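Low molecular weight phosphotyrosine protein phosphatase (Vibrio cholerae, PDB 6U1P) probably removes phosphate from phosphotyrosine in proteins, as a member of the low molecular weight protein tyrosine phosphatase family. Local coordinates at residues B[40-52]-B[66-78]. Sequence-based numbering, arbitrary orientation.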
loop_
_atom_site.group_PDB
_atom_site.type_symbol
_atom_site.label_atom_id
_atom_site.label_comp_id
_atom_site.label_asym_id
_atom_site.label_seq_id
_atom_site.Cartn_x
_atom_site.Cartn_y
_atom_site.Cartn_z
ATOM N N ARG B 40 24.387 -3.230 2.861
ATOM C CA ARG B 40 23.556 -2.037 2.972
ATOM C C ARG B 40 22.633 -1.977 1.763
ATOM O O ARG B 40 22.697 -2.809 0.848
ATOM C CB ARG B 40 24.343 -0.719 3.027
ATOM C CG ARG B 40 25.432 -0.655 4.050
ATOM C CD ARG B 40 24.900 -0.843 5.456
ATOM N NE ARG B 40 25.610 -1.967 6.054
ATOM C CZ ARG B 40 25.687 -2.234 7.354
ATOM N NH1 ARG B 40 25.073 -1.473 8.248
ATOM N NH2 ARG B 40 26.382 -3.290 7.749
ATOM N N SER B 41 21.778 -0.966 1.770
ATOM C CA SER B 41 20.805 -0.751 0.720
ATOM C C SER B 41 20.739 0.738 0.410
ATOM O O SER B 41 21.139 1.584 1.215
ATOM C CB SER B 41 19.420 -1.277 1.114
ATOM O OG SER B 41 18.896 -0.523 2.180
ATOM N N ALA B 42 20.226 1.050 -0.779
ATOM C CA ALA B 42 20.136 2.430 -1.243
ATOM C C ALA B 42 19.141 2.490 -2.395
ATOM O O ALA B 42 18.810 1.468 -3.008
ATOM C CB ALA B 42 21.507 2.976 -1.673
ATOM N N GLY B 43 18.686 3.702 -2.699
ATOM C CA GLY B 43 17.753 3.935 -3.788
ATOM C C GLY B 43 18.417 4.751 -4.883
ATOM O O GLY B 43 19.384 5.477 -4.634
ATOM N N THR B 44 17.941 4.581 -6.119
ATOM C CA THR B 44 18.470 5.410 -7.192
ATOM C C THR B 44 17.961 6.846 -7.091
ATOM O O THR B 44 18.658 7.772 -7.512
ATOM C CB THR B 44 18.145 4.803 -8.568
ATOM O OG1 THR B 44 16.746 4.514 -8.676
ATOM C CG2 THR B 44 18.948 3.518 -8.812
ATOM N N LEU B 45 16.777 7.062 -6.522
ATOM C CA LEU B 45 16.134 8.372 -6.547
ATOM C C LEU B 45 16.031 8.954 -5.142
ATOM O O LEU B 45 15.687 8.244 -4.193
ATOM C CB LEU B 45 14.764 8.277 -7.220
ATOM C CG LEU B 45 13.965 9.536 -7.567
ATOM C CD1 LEU B 45 13.159 10.106 -6.400
ATOM C CD2 LEU B 45 14.936 10.600 -8.097
ATOM N N LYS B 46 16.363 10.241 -5.014
ATOM C CA LYS B 46 16.258 10.978 -3.758
ATOM C C LYS B 46 14.800 11.083 -3.337
ATOM O O LYS B 46 14.032 11.859 -3.915
ATOM C CB LYS B 46 16.872 12.382 -3.908
ATOM C CG LYS B 46 16.624 13.347 -2.752
ATOM C CD LYS B 46 16.195 14.725 -3.275
ATOM C CE LYS B 46 16.479 15.836 -2.263
ATOM N NZ LYS B 46 15.737 17.122 -2.500
ATOM N N THR B 47 14.419 10.363 -2.292
ATOM C CA THR B 47 13.088 10.507 -1.726
ATOM C C THR B 47 13.143 11.434 -0.521
ATOM O O THR B 47 14.214 11.763 -0.006
ATOM C CB THR B 47 12.522 9.144 -1.306
ATOM O OG1 THR B 47 11.178 9.302 -0.834
ATOM C CG2 THR B 47 13.357 8.539 -0.186
ATOM N N GLY B 48 11.976 11.885 -0.094
ATOM C CA GLY B 48 12.000 12.729 1.074
ATOM C C GLY B 48 12.000 11.970 2.376
ATOM O O GLY B 48 12.112 12.573 3.448
ATOM N N LYS B 49 11.920 10.645 2.304
ATOM C CA LYS B 49 11.624 9.843 3.476
ATOM C C LYS B 49 12.890 9.575 4.282
ATOM O O LYS B 49 14.012 9.589 3.765
ATOM C CB LYS B 49 10.968 8.523 3.066
ATOM C CG LYS B 49 9.451 8.570 2.984
ATOM C CD LYS B 49 8.810 7.846 4.171
ATOM C CE LYS B 49 8.640 6.346 3.896
ATOM N NZ LYS B 49 8.189 5.578 5.099
ATOM N N THR B 50 12.690 9.312 5.568
ATOM C CA THR B 50 13.782 9.033 6.492
ATOM C C THR B 50 13.964 7.541 6.745
ATOM O O THR B 50 15.099 7.054 6.737
ATOM C CB THR B 50 13.542 9.750 7.828
ATOM O OG1 THR B 50 13.532 11.169 7.617
ATOM C CG2 THR B 50 14.613 9.378 8.857
ATOM N N MET B 51 12.864 6.801 6.906
ATOM C CA MET B 51 12.766 5.394 7.259
ATOM C C MET B 51 12.055 4.627 6.155
ATOM O O MET B 51 11.256 5.202 5.417
ATOM C CB MET B 51 11.977 5.192 8.565
ATOM C CG MET B 51 12.699 5.559 9.844
ATOM S SD MET B 51 14.117 4.489 10.142
ATOM C CE MET B 51 15.428 5.669 9.846
ATOM N N PRO B 52 12.296 3.329 6.048
ATOM C CA PRO B 52 11.592 2.508 5.050
ATOM C C PRO B 52 10.099 2.405 5.341
ATOM O O PRO B 52 9.612 2.802 6.396
ATOM C CB PRO B 52 12.268 1.141 5.182
ATOM C CG PRO B 52 13.605 1.430 5.764
ATOM C CD PRO B 52 13.399 2.598 6.694
ATOM N N HIS B 66 13.637 -9.587 12.185
ATOM C CA HIS B 66 13.602 -8.418 13.046
ATOM C C HIS B 66 14.048 -7.200 12.252
ATOM O O HIS B 66 15.244 -7.072 11.954
ATOM C CB HIS B 66 14.500 -8.610 14.259
ATOM C CG HIS B 66 14.486 -7.443 15.193
ATOM N ND1 HIS B 66 13.370 -7.094 15.925
ATOM C CD2 HIS B 66 15.438 -6.525 15.490
ATOM C CE1 HIS B 66 13.638 -6.015 16.639
ATOM N NE2 HIS B 66 14.886 -5.651 16.395
ATOM N N PRO B 67 13.153 -6.293 11.895
ATOM C CA PRO B 67 13.547 -5.160 11.041
ATOM C C PRO B 67 14.198 -4.030 11.840
ATOM O O PRO B 67 13.594 -3.006 12.179
ATOM C CB PRO B 67 12.213 -4.717 10.434
ATOM C CG PRO B 67 11.188 -5.061 11.485
ATOM C CD PRO B 67 11.749 -6.206 12.323
ATOM N N MET B 68 15.497 -4.165 12.119
ATOM C CA MET B 68 16.257 -3.038 12.648
ATOM C C MET B 68 16.934 -2.390 11.454
ATOM O O MET B 68 17.688 -3.048 10.751
ATOM C CB MET B 68 17.278 -3.456 13.697
ATOM C CG MET B 68 18.325 -2.417 13.920
ATOM S SD MET B 68 19.154 -2.636 15.485
ATOM C CE MET B 68 20.049 -4.139 15.197
ATOM N N VAL B 69 16.623 -1.125 11.189
ATOM C CA VAL B 69 16.708 -0.581 9.835
ATOM C C VAL B 69 17.585 0.661 9.804
ATOM O O VAL B 69 17.521 1.524 10.691
ATOM C CB VAL B 69 15.326 -0.254 9.232
ATOM C CG1 VAL B 69 14.728 -1.502 8.696
ATOM C CG2 VAL B 69 14.395 0.390 10.266
ATOM N N ASN B 70 18.400 0.739 8.773
ATOM C CA ASN B 70 19.135 1.954 8.511
ATOM C C ASN B 70 18.255 3.021 7.860
ATOM O O ASN B 70 17.237 2.708 7.238
ATOM C CB ASN B 70 20.334 1.638 7.642
ATOM C CG ASN B 70 21.427 0.954 8.440
ATOM O OD1 ASN B 70 22.008 1.562 9.334
ATOM N ND2 ASN B 70 21.651 -0.333 8.178
ATOM N N PRO B 71 18.615 4.287 8.031
ATOM C CA PRO B 71 17.928 5.357 7.306
ATOM C C PRO B 71 18.010 5.134 5.808
ATOM O O PRO B 71 18.950 4.524 5.299
ATOM C CB PRO B 71 18.702 6.618 7.713
ATOM C CG PRO B 71 19.374 6.264 9.008
ATOM C CD PRO B 71 19.694 4.802 8.889
ATOM N N VAL B 72 16.964 5.595 5.120
ATOM C CA VAL B 72 16.943 5.664 3.665
ATOM C C VAL B 72 18.151 6.446 3.150
ATOM O O VAL B 72 18.489 7.513 3.678
ATOM C CB VAL B 72 15.626 6.330 3.215
ATOM C CG1 VAL B 72 15.626 6.573 1.689
ATOM C CG2 VAL B 72 14.417 5.507 3.667
ATOM N N GLN B 73 18.768 5.954 2.072
ATOM C CA GLN B 73 19.842 6.725 1.456
ATOM C C GLN B 73 19.880 6.486 -0.048
ATOM O O GLN B 73 19.529 5.406 -0.534
ATOM C CB GLN B 73 21.206 6.385 2.073
ATOM C CG GLN B 73 21.467 4.906 2.125
ATOM C CD GLN B 73 22.917 4.571 2.447
ATOM O OE1 GLN B 73 23.634 5.370 3.065
ATOM N NE2 GLN B 73 23.360 3.386 2.016
ATOM N N GLN B 74 20.334 7.496 -0.776
ATOM C CA GLN B 74 20.528 7.358 -2.209
ATOM C C GLN B 74 21.943 6.862 -2.506
ATOM O O GLN B 74 22.887 7.117 -1.753
ATOM C CB GLN B 74 20.266 8.673 -2.934
ATOM C CG GLN B 74 20.322 8.543 -4.458
ATOM C CD GLN B 74 20.087 9.865 -5.184
ATOM O OE1 GLN B 74 20.537 10.914 -4.739
ATOM N NE2 GLN B 74 19.384 9.809 -6.314
ATOM N N VAL B 75 22.071 6.117 -3.606
ATOM C CA VAL B 75 23.380 5.645 -4.035
ATOM C C VAL B 75 24.289 6.837 -4.349
ATOM O O VAL B 75 23.833 7.907 -4.780
ATOM C CB VAL B 75 23.251 4.716 -5.255
ATOM C CG1 VAL B 75 22.748 5.478 -6.469
ATOM C CG2 VAL B 75 24.583 4.057 -5.565
ATOM N N THR B 76 25.582 6.658 -4.077
ATOM C CA THR B 76 26.623 7.651 -4.299
ATOM C C THR B 76 27.710 7.079 -5.206
ATOM O O THR B 76 27.714 5.891 -5.548
ATOM C CB THR B 76 27.247 8.094 -2.977
ATOM O OG1 THR B 76 28.107 7.052 -2.501
ATOM C CG2 THR B 76 26.164 8.362 -1.942
ATOM N N GLN B 77 28.654 7.945 -5.598
ATOM C CA GLN B 77 29.763 7.483 -6.428
ATOM C C GLN B 77 30.706 6.579 -5.642
ATOM O O GLN B 77 31.185 5.565 -6.169
ATOM C CB GLN B 77 30.511 8.681 -7.012
ATOM C CG GLN B 77 29.881 9.236 -8.278
ATOM C CD GLN B 77 29.764 8.180 -9.361
ATOM O OE1 GLN B 77 30.699 7.407 -9.594
ATOM N NE2 GLN B 77 28.610 8.130 -10.022
ATOM N N GLN B 78 30.945 6.905 -4.366
ATOM C CA GLN B 78 31.790 6.071 -3.516
ATOM C C GLN B 78 31.239 4.658 -3.360
ATOM O O GLN B 78 32.005 3.719 -3.108
ATOM C CB GLN B 78 31.963 6.720 -2.145
ATOM C CG GLN B 78 33.206 6.258 -1.402
ATOM C CD GLN B 78 34.488 6.685 -2.090
ATOM O OE1 GLN B 78 34.473 7.506 -3.002
ATOM N NE2 GLN B 78 35.608 6.124 -1.655
#
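G43, the last residue of edge strand 37-43, meets the extended chain at Q73-V75 through two backbone hydrogen bonds: its N donates to Q73 O (2.9 Å) and its O accepts from V75 N (2.9 Å), forming a single beta bridge. On one side of this bridge the amide of Q73 reaches back to the strand, NE2 giving a hydrogen to S41 O at 3.0 Å (N-H...O 157°); S41 O lies nearly in the Q73 amide plane, 14° out of it, while the donor is tilted from the S41 carbonyl plane. On the other, Q74 runs extended alongside the turn that follows the strand; with CG anti to the backbone N (chi1 -174°), CG passes G43 O. NE2 comes 2.5 Å from T44 O, so short that the detail of this bond is doubtful.

Further along, the loop curls over V72. V72 CG1 lies 3.5 Å from T47 CG2, the two side chains crossing at about a right angle, while CG2 packs against the M51-P52 backbone. V72 N donates to T50 O (2.9 Å). The methyl end of M51, brought round by bends at chi2 and chi3, rests on P71, with CE 3.6 Å from P71 CA.

In the next shell, E23 of helix 18-32 bonds S41 OG and N70 ND2. N15, between predicted catalytic C12 and R18 in the family's CX5R P-loop, bonds S41 OG and Q73 N, so this polar network is consistent with bracing that loop.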